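Local coordinates for putative peptide ABC-transport system periplasmic peptide-binding protein (Campylobacter jejuni, PDB 4OEV) that binds nickel(II) outside the cytoplasm, here together with an oxalate ion, as the solute-binding component of an ABC-type nickel importer, at residues M245-N250 against F413-D418; L331-W336 against V377-I382; W336-D341 against K367-F372. All coordinates share one frame; numbering follows the deposited sequence.

Interaction 1. Residues M245-N250 against F413-D418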
loop_
_atom_site.group_PDB
_atom_site.type_symbol
_atom_site.label_atom_id
_atom_site.label_comp_id
_atom_site.label_asym_id
_atom_site.label_seq_id
_atom_site.Cartn_x
_atom_site.Cartn_y
_atom_site.Cartn_z
ATOM N N MET A 245 -12.939 -5.823 5.962
ATOM C CA MET A 245 -12.210 -7.122 5.968
ATOM C C MET A 245 -13.011 -8.080 6.845
ATOM O O MET A 245 -13.146 -7.808 8.023
ATOM C CB MET A 245 -10.806 -6.949 6.558
ATOM C CG MET A 245 -9.792 -8.212 6.564
ATOM S SD MET A 245 -8.747 -8.236 8.064
ATOM C CE MET A 245 -9.953 -8.794 9.277
ATOM N N PHE A 246 -13.485 -9.207 6.309
ATOM C CA PHE A 246 -14.058 -10.288 7.130
ATOM C C PHE A 246 -12.967 -11.121 7.750
ATOM O O PHE A 246 -11.993 -11.525 7.046
ATOM C CB PHE A 246 -14.937 -11.225 6.290
ATOM C CG PHE A 246 -16.113 -10.573 5.647
ATOM C CD1 PHE A 246 -17.060 -9.900 6.403
ATOM C CD2 PHE A 246 -16.328 -10.727 4.291
ATOM C CE1 PHE A 246 -18.153 -9.343 5.812
ATOM C CE2 PHE A 246 -17.437 -10.184 3.687
ATOM C CZ PHE A 246 -18.367 -9.492 4.455
ATOM N N ASN A 247 -13.080 -11.410 9.038
ATOM C CA ASN A 247 -12.186 -12.376 9.629
ATOM C C ASN A 247 -12.837 -13.746 9.440
ATOM O O ASN A 247 -13.915 -14.030 9.968
ATOM C CB ASN A 247 -11.889 -12.114 11.126
ATOM C CG ASN A 247 -10.799 -13.054 11.647
ATOM O OD1 ASN A 247 -10.755 -14.217 11.204
ATOM N ND2 ASN A 247 -9.927 -12.583 12.586
ATOM N N LEU A 248 -12.180 -14.606 8.692
ATOM C CA LEU A 248 -12.834 -15.862 8.324
ATOM C C LEU A 248 -12.790 -16.862 9.473
ATOM O O LEU A 248 -13.439 -17.915 9.366
ATOM C CB LEU A 248 -12.181 -16.471 7.048
ATOM C CG LEU A 248 -12.626 -15.983 5.655
ATOM C CD1 LEU A 248 -14.085 -15.954 5.575
ATOM C CD2 LEU A 248 -12.183 -14.546 5.321
ATOM N N ASP A 249 -12.054 -16.574 10.572
ATOM C CA ASP A 249 -12.111 -17.428 11.751
ATOM C C ASP A 249 -13.442 -17.222 12.531
ATOM O O ASP A 249 -13.789 -18.030 13.397
ATOM C CB ASP A 249 -10.984 -17.174 12.760
ATOM C CG ASP A 249 -9.589 -17.574 12.217
ATOM O OD1 ASP A 249 -9.552 -18.213 11.127
ATOM O OD2 ASP A 249 -8.589 -17.230 12.913
ATOM N N ASN A 250 -14.130 -16.121 12.270
ATOM C CA ASN A 250 -15.370 -15.801 13.031
ATOM C C ASN A 250 -16.488 -16.777 12.689
ATOM O O ASN A 250 -16.695 -17.068 11.513
ATOM C CB ASN A 250 -15.782 -14.345 12.721
ATOM C CG ASN A 250 -17.105 -13.963 13.404
ATOM O OD1 ASN A 250 -18.156 -14.182 12.824
ATOM N ND2 ASN A 250 -17.047 -13.409 14.614
ATOM N N PHE A 413 -4.784 -10.659 6.466
ATOM C CA PHE A 413 -5.106 -10.531 7.836
ATOM C C PHE A 413 -6.443 -11.175 8.238
ATOM O O PHE A 413 -6.640 -11.393 9.436
ATOM C CB PHE A 413 -5.102 -9.050 8.246
ATOM C CG PHE A 413 -3.719 -8.384 8.135
ATOM C CD1 PHE A 413 -2.582 -9.141 8.208
ATOM C CD2 PHE A 413 -3.592 -7.015 8.083
ATOM C CE1 PHE A 413 -1.300 -8.534 8.117
ATOM C CE2 PHE A 413 -2.315 -6.422 8.020
ATOM C CZ PHE A 413 -1.203 -7.175 8.041
ATOM N N GLY A 414 -7.318 -11.433 7.250
ATOM C CA GLY A 414 -8.615 -12.069 7.477
ATOM C C GLY A 414 -8.547 -13.581 7.411
ATOM O O GLY A 414 -9.546 -14.252 7.672
ATOM N N HIS A 415 -7.366 -14.128 7.109
ATOM C CA HIS A 415 -7.186 -15.585 7.086
ATOM C C HIS A 415 -8.029 -16.193 6.011
ATOM O O HIS A 415 -8.715 -17.208 6.204
ATOM C CB HIS A 415 -7.506 -16.183 8.448
ATOM C CG HIS A 415 -6.881 -15.388 9.553
ATOM N ND1 HIS A 415 -5.507 -15.268 9.693
ATOM C CD2 HIS A 415 -7.434 -14.604 10.508
ATOM C CE1 HIS A 415 -5.249 -14.449 10.702
ATOM N NE2 HIS A 415 -6.408 -14.034 11.212
ATOM N N TYR A 416 -7.986 -15.544 4.871
ATOM C CA TYR A 416 -8.793 -15.964 3.707
ATOM C C TYR A 416 -8.102 -17.090 2.957
ATOM O O TYR A 416 -6.949 -16.926 2.619
ATOM C CB TYR A 416 -8.962 -14.783 2.788
ATOM C CG TYR A 416 -9.738 -15.039 1.503
ATOM C CD1 TYR A 416 -11.104 -15.348 1.536
ATOM C CD2 TYR A 416 -9.133 -14.897 0.277
ATOM C CE1 TYR A 416 -11.825 -15.547 0.348
ATOM C CE2 TYR A 416 -9.834 -15.070 -0.903
ATOM C CZ TYR A 416 -11.187 -15.397 -0.869
ATOM O OH TYR A 416 -11.855 -15.566 -2.111
ATOM N N HIS A 417 -8.772 -18.217 2.707
ATOM C CA HIS A 417 -8.153 -19.344 1.948
ATOM C C HIS A 417 -9.078 -19.754 0.823
ATOM O O HIS A 417 -10.140 -20.331 1.077
ATOM C CB HIS A 417 -7.897 -20.531 2.872
ATOM C CG HIS A 417 -6.868 -20.267 3.924
ATOM N ND1 HIS A 417 -5.695 -21.000 4.027
ATOM C CD2 HIS A 417 -6.827 -19.351 4.918
ATOM C CE1 HIS A 417 -4.985 -20.540 5.043
ATOM N NE2 HIS A 417 -5.647 -19.532 5.596
ATOM N N ASP A 418 -8.728 -19.449 -0.419
ATOM C CA ASP A 418 -9.550 -19.845 -1.587
ATOM C C ASP A 418 -8.687 -20.462 -2.652
ATOM O O ASP A 418 -7.690 -19.839 -3.079
ATOM C CB ASP A 418 -10.273 -18.655 -2.189
ATOM C CG ASP A 418 -11.217 -19.038 -3.297
ATOM O OD1 ASP A 418 -10.833 -19.056 -4.497
ATOM O OD2 ASP A 418 -12.389 -19.348 -2.968
#
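An Asx turn at the exit of strand 241-246 meets the loop that leads into helix 419-429. Asn247 swings CG anti to its backbone N (chi1 -172°), so that OD1 accepts the N-H of Asp249 at 2.8 Å; a type I turn from Asn247 to Asn250 overlaps it. The turn presents the N-H of Leu248 to the carbonyl of Gly414, and Leu248 N to Gly414 O is a short, nearly straight bond of 2.8 Å lying in the carbonyl plane. Glycine suits this place because its CA passes 3.4 Å from Phe246 O, where a beta carbon would collide with that oxygen. Flexible Met245, bent at chi2 and chi3, lays SD 3.6 Å from Gly414 N and against CB of Phe413. Farther along, Leu248 CD2 touches the edge of the Tyr416 ring at CD1. His415 turns CD2 toward Asn247 OD1, 3.4 Å away at the ring edge. Its ND1 and NE2 face two acceptors, Asp403 OD1 and Ser375 O, which, with Asp249 also near, would be consistent with a doubly protonated ring. Behind the turn, Phe246 packs on helix 256-265, Met245 reaches strand 379-384, and Tyr416 OH bonds to Asn451 O ahead of strand 454-467.

Interaction 2. Residues L331-W336 against V377-I382. With OXL (oxalate ion), chain D.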
loop_
_atom_site.group_PDB
_atom_site.type_symbol
_atom_site.label_atom_id
_atom_site.label_comp_id
_atom_site.label_asym_id
_atom_site.label_seq_id
_atom_site.Cartn_x
_atom_site.Cartn_y
_atom_site.Cartn_z
ATOM N N LEU A 331 -26.907 -13.238 15.190
ATOM C CA LEU A 331 -25.846 -12.957 14.251
ATOM C C LEU A 331 -25.281 -11.580 14.582
ATOM O O LEU A 331 -25.900 -10.559 14.253
ATOM C CB LEU A 331 -26.360 -13.003 12.804
ATOM C CG LEU A 331 -25.321 -13.333 11.694
ATOM C CD1 LEU A 331 -25.989 -13.503 10.323
ATOM C CD2 LEU A 331 -24.314 -12.220 11.579
ATOM N N GLU A 332 -24.141 -11.557 15.275
ATOM C CA GLU A 332 -23.496 -10.302 15.684
ATOM C C GLU A 332 -21.980 -10.417 15.689
ATOM O O GLU A 332 -21.440 -11.514 15.780
ATOM C CB GLU A 332 -23.957 -9.852 17.081
ATOM C CG GLU A 332 -23.308 -10.572 18.253
ATOM C CD GLU A 332 -23.909 -10.149 19.594
ATOM O OE1 GLU A 332 -24.327 -8.973 19.714
ATOM O OE2 GLU A 332 -23.974 -10.998 20.520
ATOM N N PHE A 333 -21.296 -9.280 15.603
ATOM C CA PHE A 333 -19.840 -9.286 15.526
ATOM C C PHE A 333 -19.305 -7.859 15.667
ATOM O O PHE A 333 -20.083 -6.896 15.646
ATOM C CB PHE A 333 -19.357 -9.930 14.211
ATOM C CG PHE A 333 -19.889 -9.261 12.977
ATOM C CD1 PHE A 333 -19.191 -8.221 12.402
ATOM C CD2 PHE A 333 -21.102 -9.652 12.410
ATOM C CE1 PHE A 333 -19.690 -7.581 11.267
ATOM C CE2 PHE A 333 -21.620 -9.022 11.276
ATOM C CZ PHE A 333 -20.911 -7.968 10.702
ATOM N N GLU A 334 -17.996 -7.708 15.852
ATOM C CA GLU A 334 -17.456 -6.356 16.020
ATOM C C GLU A 334 -16.895 -5.813 14.731
ATOM O O GLU A 334 -16.384 -6.570 13.906
ATOM C CB GLU A 334 -16.384 -6.332 17.087
ATOM C CG GLU A 334 -16.906 -6.721 18.435
ATOM C CD GLU A 334 -15.813 -6.888 19.451
ATOM O OE1 GLU A 334 -16.164 -6.863 20.645
ATOM O OE2 GLU A 334 -14.617 -7.067 19.048
ATOM N N ILE A 335 -17.009 -4.499 14.547
ATOM C CA ILE A 335 -16.380 -3.832 13.402
ATOM C C ILE A 335 -15.326 -2.869 13.942
ATOM O O ILE A 335 -15.674 -1.925 14.651
ATOM C CB ILE A 335 -17.415 -3.050 12.571
ATOM C CG1 ILE A 335 -18.531 -3.973 12.072
ATOM C CG2 ILE A 335 -16.755 -2.348 11.419
ATOM C CD1 ILE A 335 -19.802 -3.184 11.655
ATOM N N TRP A 336 -14.048 -3.097 13.634
ATOM C CA TRP A 336 -12.990 -2.271 14.193
ATOM C C TRP A 336 -12.483 -1.226 13.187
ATOM O O TRP A 336 -12.330 -1.526 11.995
ATOM C CB TRP A 336 -11.825 -3.157 14.656
ATOM C CG TRP A 336 -12.109 -3.900 15.959
ATOM C CD1 TRP A 336 -13.092 -4.846 16.187
ATOM C CD2 TRP A 336 -11.400 -3.759 17.191
ATOM N NE1 TRP A 336 -13.033 -5.287 17.494
ATOM C CE2 TRP A 336 -12.005 -4.637 18.129
ATOM C CE3 TRP A 336 -10.321 -2.962 17.603
ATOM C CZ2 TRP A 336 -11.554 -4.749 19.441
ATOM C CZ3 TRP A 336 -9.879 -3.069 18.925
ATOM C CH2 TRP A 336 -10.495 -3.963 19.817
ATOM N N VAL A 377 -9.396 -9.408 15.011
ATOM C CA VAL A 377 -10.731 -8.803 15.216
ATOM C C VAL A 377 -11.732 -9.392 14.246
ATOM O O VAL A 377 -11.350 -9.889 13.192
ATOM C CB VAL A 377 -10.682 -7.264 15.034
ATOM C CG1 VAL A 377 -9.756 -6.661 16.078
ATOM C CG2 VAL A 377 -10.216 -6.913 13.646
ATOM N N ASP A 378 -13.038 -9.358 14.588
ATOM C CA ASP A 378 -14.031 -9.994 13.739
ATOM C C ASP A 378 -14.070 -9.415 12.356
ATOM O O ASP A 378 -14.298 -10.119 11.369
ATOM C CB ASP A 378 -15.490 -9.871 14.317
ATOM C CG ASP A 378 -15.654 -10.459 15.735
ATOM O OD1 ASP A 378 -14.962 -11.461 16.082
ATOM O OD2 ASP A 378 -16.501 -9.916 16.511
ATOM N N SER A 379 -13.951 -8.090 12.284
ATOM C CA SER A 379 -13.884 -7.420 11.009
ATOM C C SER A 379 -13.178 -6.076 11.207
ATOM O O SER A 379 -13.059 -5.571 12.351
ATOM C CB SER A 379 -15.276 -7.250 10.399
ATOM O OG SER A 379 -16.106 -6.367 11.154
ATOM N N PHE A 380 -12.693 -5.523 10.118
ATOM C CA PHE A 380 -11.752 -4.402 10.182
ATOM C C PHE A 380 -11.937 -3.516 8.955
ATOM O O PHE A 380 -12.042 -4.036 7.844
ATOM C CB PHE A 380 -10.284 -4.954 10.251
ATOM C CG PHE A 380 -9.230 -3.884 10.341
ATOM C CD1 PHE A 380 -9.020 -3.199 11.531
ATOM C CD2 PHE A 380 -8.435 -3.585 9.232
ATOM C CE1 PHE A 380 -8.027 -2.216 11.610
ATOM C CE2 PHE A 380 -7.430 -2.599 9.310
ATOM C CZ PHE A 380 -7.248 -1.906 10.486
ATOM N N LEU A 381 -12.003 -2.188 9.154
ATOM C CA LEU A 381 -12.166 -1.250 8.053
ATOM C C LEU A 381 -10.766 -1.080 7.436
ATOM O O LEU A 381 -10.011 -0.238 7.899
ATOM C CB LEU A 381 -12.716 0.105 8.545
ATOM C CG LEU A 381 -13.610 0.833 7.526
ATOM C CD1 LEU A 381 -12.893 1.051 6.215
ATOM C CD2 LEU A 381 -14.860 0.028 7.246
ATOM N N ILE A 382 -10.477 -1.893 6.429
ATOM C CA ILE A 382 -9.123 -2.130 5.866
ATOM C C ILE A 382 -8.912 -1.326 4.578
ATOM O O ILE A 382 -9.871 -0.774 4.036
ATOM C CB ILE A 382 -8.962 -3.653 5.566
ATOM C CG1 ILE A 382 -7.465 -4.076 5.435
ATOM C CG2 ILE A 382 -9.673 -3.975 4.196
ATOM C CD1 ILE A 382 -7.296 -5.590 5.528
HETATM C C1 OXL D . -4.795 -0.735 6.204
HETATM C C2 OXL D . -3.704 -1.792 6.069
HETATM O O1 OXL D . -6.048 -1.008 6.435
HETATM O O2 OXL D . -3.878 -2.846 6.707
HETATM O O3 OXL D . -4.405 0.447 6.123
HETATM O O4 OXL D . -2.590 -1.561 5.466
HETATM O O HOH W 1 -13.235 -8.846 17.709
#
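The late part of strand 329-338 meets the start of strand 379-384 here, the two running roughly parallel and bridged at a single backbone pair, Trp336 with Phe380; the axes of the short segments diverge by 22°. Trp336 supplies both regular bonds: its N-H goes to Ser379 O at 3.0 Å, arriving above the carbonyl plane, and its O receives Leu381 N at 2.9 Å almost along the C=O axis. On the N-terminal side of this bridge, side chains take over from the backbone. Asp378 CG lies beside its backbone N, and OD2 accepts the N-H of Glu334 at 2.7 Å through its anti lone pair. Ser379, whose OG sits in the crowded position between N and carbonyl carbon (chi1 66°), donates to Glu334 O at 2.8 Å, in the carbonyl plane; this small hydroxyl also fits against the edge of the Phe333 ring. Val377 places CG1 over one face of the Trp336 indole, 3.5 Å from the centroid of the five-membered ring, a CH-pi contact. The extended chain of Glu334 brings OE2 into the indole plane, where Trp336 NE1 donates to it at 2.8 Å, meeting the carboxylate from above its plane. A water links Glu334 OE2 with Asp378 N. The carboxylates of Glu334 and Asp378 stand 4.3 Å apart at OE2 and OD2, so these donors probably temper their repulsion. Farther along, Phe380 CE2 points its ring edge at oxalate O1, while CG1 of Ile382 also approaches that oxygen. Parallel strands separated by helix 342-357 and strand 361-367 fit the alpha/beta lobes of periplasmic binding proteins, where strand ends line the ligand pocket, here the oxalate site beside nickel.

Interaction 3. Residues W336-D341 against K367-F372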
loop_
_atom_site.group_PDB
_atom_site.type_symbol
_atom_site.label_atom_id
_atom_site.label_comp_id
_atom_site.label_asym_id
_atom_site.label_seq_id
_atom_site.Cartn_x
_atom_site.Cartn_y
_atom_site.Cartn_z
ATOM N N TRP A 336 -14.048 -3.097 13.634
ATOM C CA TRP A 336 -12.990 -2.271 14.193
ATOM C C TRP A 336 -12.483 -1.226 13.187
ATOM O O TRP A 336 -12.330 -1.526 11.995
ATOM C CB TRP A 336 -11.825 -3.157 14.656
ATOM C CG TRP A 336 -12.109 -3.900 15.959
ATOM C CD1 TRP A 336 -13.092 -4.846 16.187
ATOM C CD2 TRP A 336 -11.400 -3.759 17.191
ATOM N NE1 TRP A 336 -13.033 -5.287 17.494
ATOM C CE2 TRP A 336 -12.005 -4.637 18.129
ATOM C CE3 TRP A 336 -10.321 -2.962 17.603
ATOM C CZ2 TRP A 336 -11.554 -4.749 19.441
ATOM C CZ3 TRP A 336 -9.879 -3.069 18.925
ATOM C CH2 TRP A 336 -10.495 -3.963 19.817
ATOM N N ALA A 337 -12.235 -0.000 13.656
ATOM C CA ALA A 337 -11.732 1.058 12.772
ATOM C C ALA A 337 -10.592 1.770 13.450
ATOM O O ALA A 337 -10.589 1.919 14.678
ATOM C CB ALA A 337 -12.861 2.100 12.401
ATOM N N MET A 338 -9.620 2.211 12.641
ATOM C CA MET A 338 -8.585 3.112 13.126
ATOM C C MET A 338 -9.208 4.427 13.601
ATOM O O MET A 338 -9.741 5.159 12.770
ATOM C CB MET A 338 -7.582 3.406 12.009
ATOM C CG MET A 338 -6.863 2.171 11.436
ATOM S SD MET A 338 -5.855 2.760 10.097
ATOM C CE MET A 338 -4.979 1.275 9.547
ATOM N N SER A 339 -9.133 4.733 14.900
ATOM C CA SER A 339 -9.828 5.899 15.462
ATOM C C SER A 339 -9.218 7.224 15.028
ATOM O O SER A 339 -9.881 8.255 15.118
ATOM C CB SER A 339 -9.888 5.813 16.992
ATOM O OG SER A 339 -8.593 5.767 17.554
ATOM N N ASN A 340 -7.959 7.193 14.576
ATOM C CA ASN A 340 -7.274 8.391 14.075
ATOM C C ASN A 340 -7.633 8.680 12.618
ATOM O O ASN A 340 -7.174 9.678 12.032
ATOM C CB ASN A 340 -5.763 8.219 14.196
ATOM C CG ASN A 340 -5.287 6.923 13.524
ATOM O OD1 ASN A 340 -5.658 5.838 13.935
ATOM N ND2 ASN A 340 -4.492 7.046 12.487
ATOM N N ASP A 341 -8.411 7.789 12.005
ATOM C CA ASP A 341 -8.846 8.003 10.607
ATOM C C ASP A 341 -10.368 8.250 10.534
ATOM O O ASP A 341 -11.163 7.291 10.646
ATOM C CB ASP A 341 -8.462 6.813 9.751
ATOM C CG ASP A 341 -8.689 7.055 8.252
ATOM O OD1 ASP A 341 -9.558 7.890 7.900
ATOM O OD2 ASP A 341 -7.973 6.398 7.439
ATOM N N LYS A 367 -10.176 2.276 17.766
ATOM C CA LYS A 367 -8.945 2.393 18.569
ATOM C C LYS A 367 -7.817 2.915 17.649
ATOM O O LYS A 367 -7.908 2.772 16.433
ATOM C CB LYS A 367 -8.556 1.033 19.173
ATOM C CG LYS A 367 -9.600 0.412 20.128
ATOM C CD LYS A 367 -9.696 1.132 21.455
ATOM C CE LYS A 367 -10.781 0.534 22.342
ATOM N NZ LYS A 367 -11.062 1.382 23.548
ATOM N N PRO A 368 -6.751 3.498 18.219
ATOM C CA PRO A 368 -5.679 4.098 17.395
ATOM C C PRO A 368 -4.944 3.079 16.539
ATOM O O PRO A 368 -4.609 2.026 17.064
ATOM C CB PRO A 368 -4.717 4.682 18.438
ATOM C CG PRO A 368 -5.529 4.846 19.658
ATOM C CD PRO A 368 -6.512 3.706 19.652
ATOM N N ALA A 369 -4.690 3.392 15.266
ATOM C CA ALA A 369 -3.878 2.551 14.384
ATOM C C ALA A 369 -2.652 2.075 15.129
ATOM O O ALA A 369 -2.106 2.811 15.938
ATOM C CB ALA A 369 -3.455 3.320 13.114
ATOM N N GLY A 370 -2.283 0.814 14.934
ATOM C CA GLY A 370 -1.076 0.288 15.567
ATOM C C GLY A 370 -1.237 -0.109 17.035
ATOM O O GLY A 370 -0.298 -0.599 17.667
ATOM N N SER A 371 -2.423 0.061 17.601
ATOM C CA SER A 371 -2.574 -0.259 19.032
ATOM C C SER A 371 -3.248 -1.635 19.285
ATOM O O SER A 371 -3.325 -2.078 20.436
ATOM C CB SER A 371 -3.356 0.842 19.754
ATOM O OG SER A 371 -4.733 0.799 19.429
ATOM N N PHE A 372 -3.705 -2.296 18.220
ATOM C CA PHE A 372 -4.339 -3.617 18.310
ATOM C C PHE A 372 -3.980 -4.409 17.066
ATOM O O PHE A 372 -3.556 -3.853 16.046
ATOM C CB PHE A 372 -5.889 -3.520 18.483
ATOM C CG PHE A 372 -6.599 -2.834 17.339
ATOM C CD1 PHE A 372 -6.669 -1.444 17.272
ATOM C CD2 PHE A 372 -7.192 -3.571 16.322
ATOM C CE1 PHE A 372 -7.318 -0.800 16.209
ATOM C CE2 PHE A 372 -7.841 -2.932 15.245
ATOM C CZ PHE A 372 -7.900 -1.542 15.192
#
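A parallel beta bridge joins the end of strand 329-338 to that of strand 361-367, the close of a beta-alpha-beta unit whose helix is 342-357. Its two bonds straddle Met338: Ala337 O takes the N-H of Lys367 at 3.1 Å, nearly along the C=O axis, and Ser339 N donates to Lys367 O at 2.8 Å from well above the carbonyl plane. Beyond the bridge Asn340 substitutes a side-chain amide for strand backbone. With CG in the crowded position between N and carbonyl carbon (chi1 53°), its OD1 accepts Ala369 N at 2.9 Å, almost straight, while ND2 bonds to Phe198 O. Pro368 O, in the type II turn from Pro368 to Ser371, is gripped twice, by Ser371 N and Ser371 OG; glycine fits the positive phi of position 370. Asp341 divides its oxygens: OD1 caps Leu343 N at the helix start, and OD2 forms a salt bridge with Arg344. Extended Met338, which touches the oxalate, packs SD against Ala369 CB, small enough to lie alongside. CG of Lys367 touches Trp336 CZ3. Finally, the rings of Trp336 and Phe372 meet at 48°, with Trp336 CE3 perched 3.3 Å above the centre of the phenyl plane.

In the fold
Along the chain the contacts are nested: interaction 3 lies inside the loop closed by interaction 2, which lies inside that of interaction 1. Interactions 2 and 3 share Trp336 on strand 329-338, their centres about 13 Å apart, and Phe380 packs against both Phe372 and Met338. The centres of interactions 1 and 2 are about 11 Å apart, tied through neighbouring antiparallel strands 241-246 and 379-384, where Met245 N probably hydrogen-bonds to Phe380 O, and, just beyond the strands, Asn247 N to Asp378 O. Interactions 1 and 3, about 19 Å apart between centres, do not touch. Strand 379-384 thus lies between strand 241-246 and strand 329-338, bonding to both, and Met338, Phe380 and Ile382 carry this framework to the oxalate pocket.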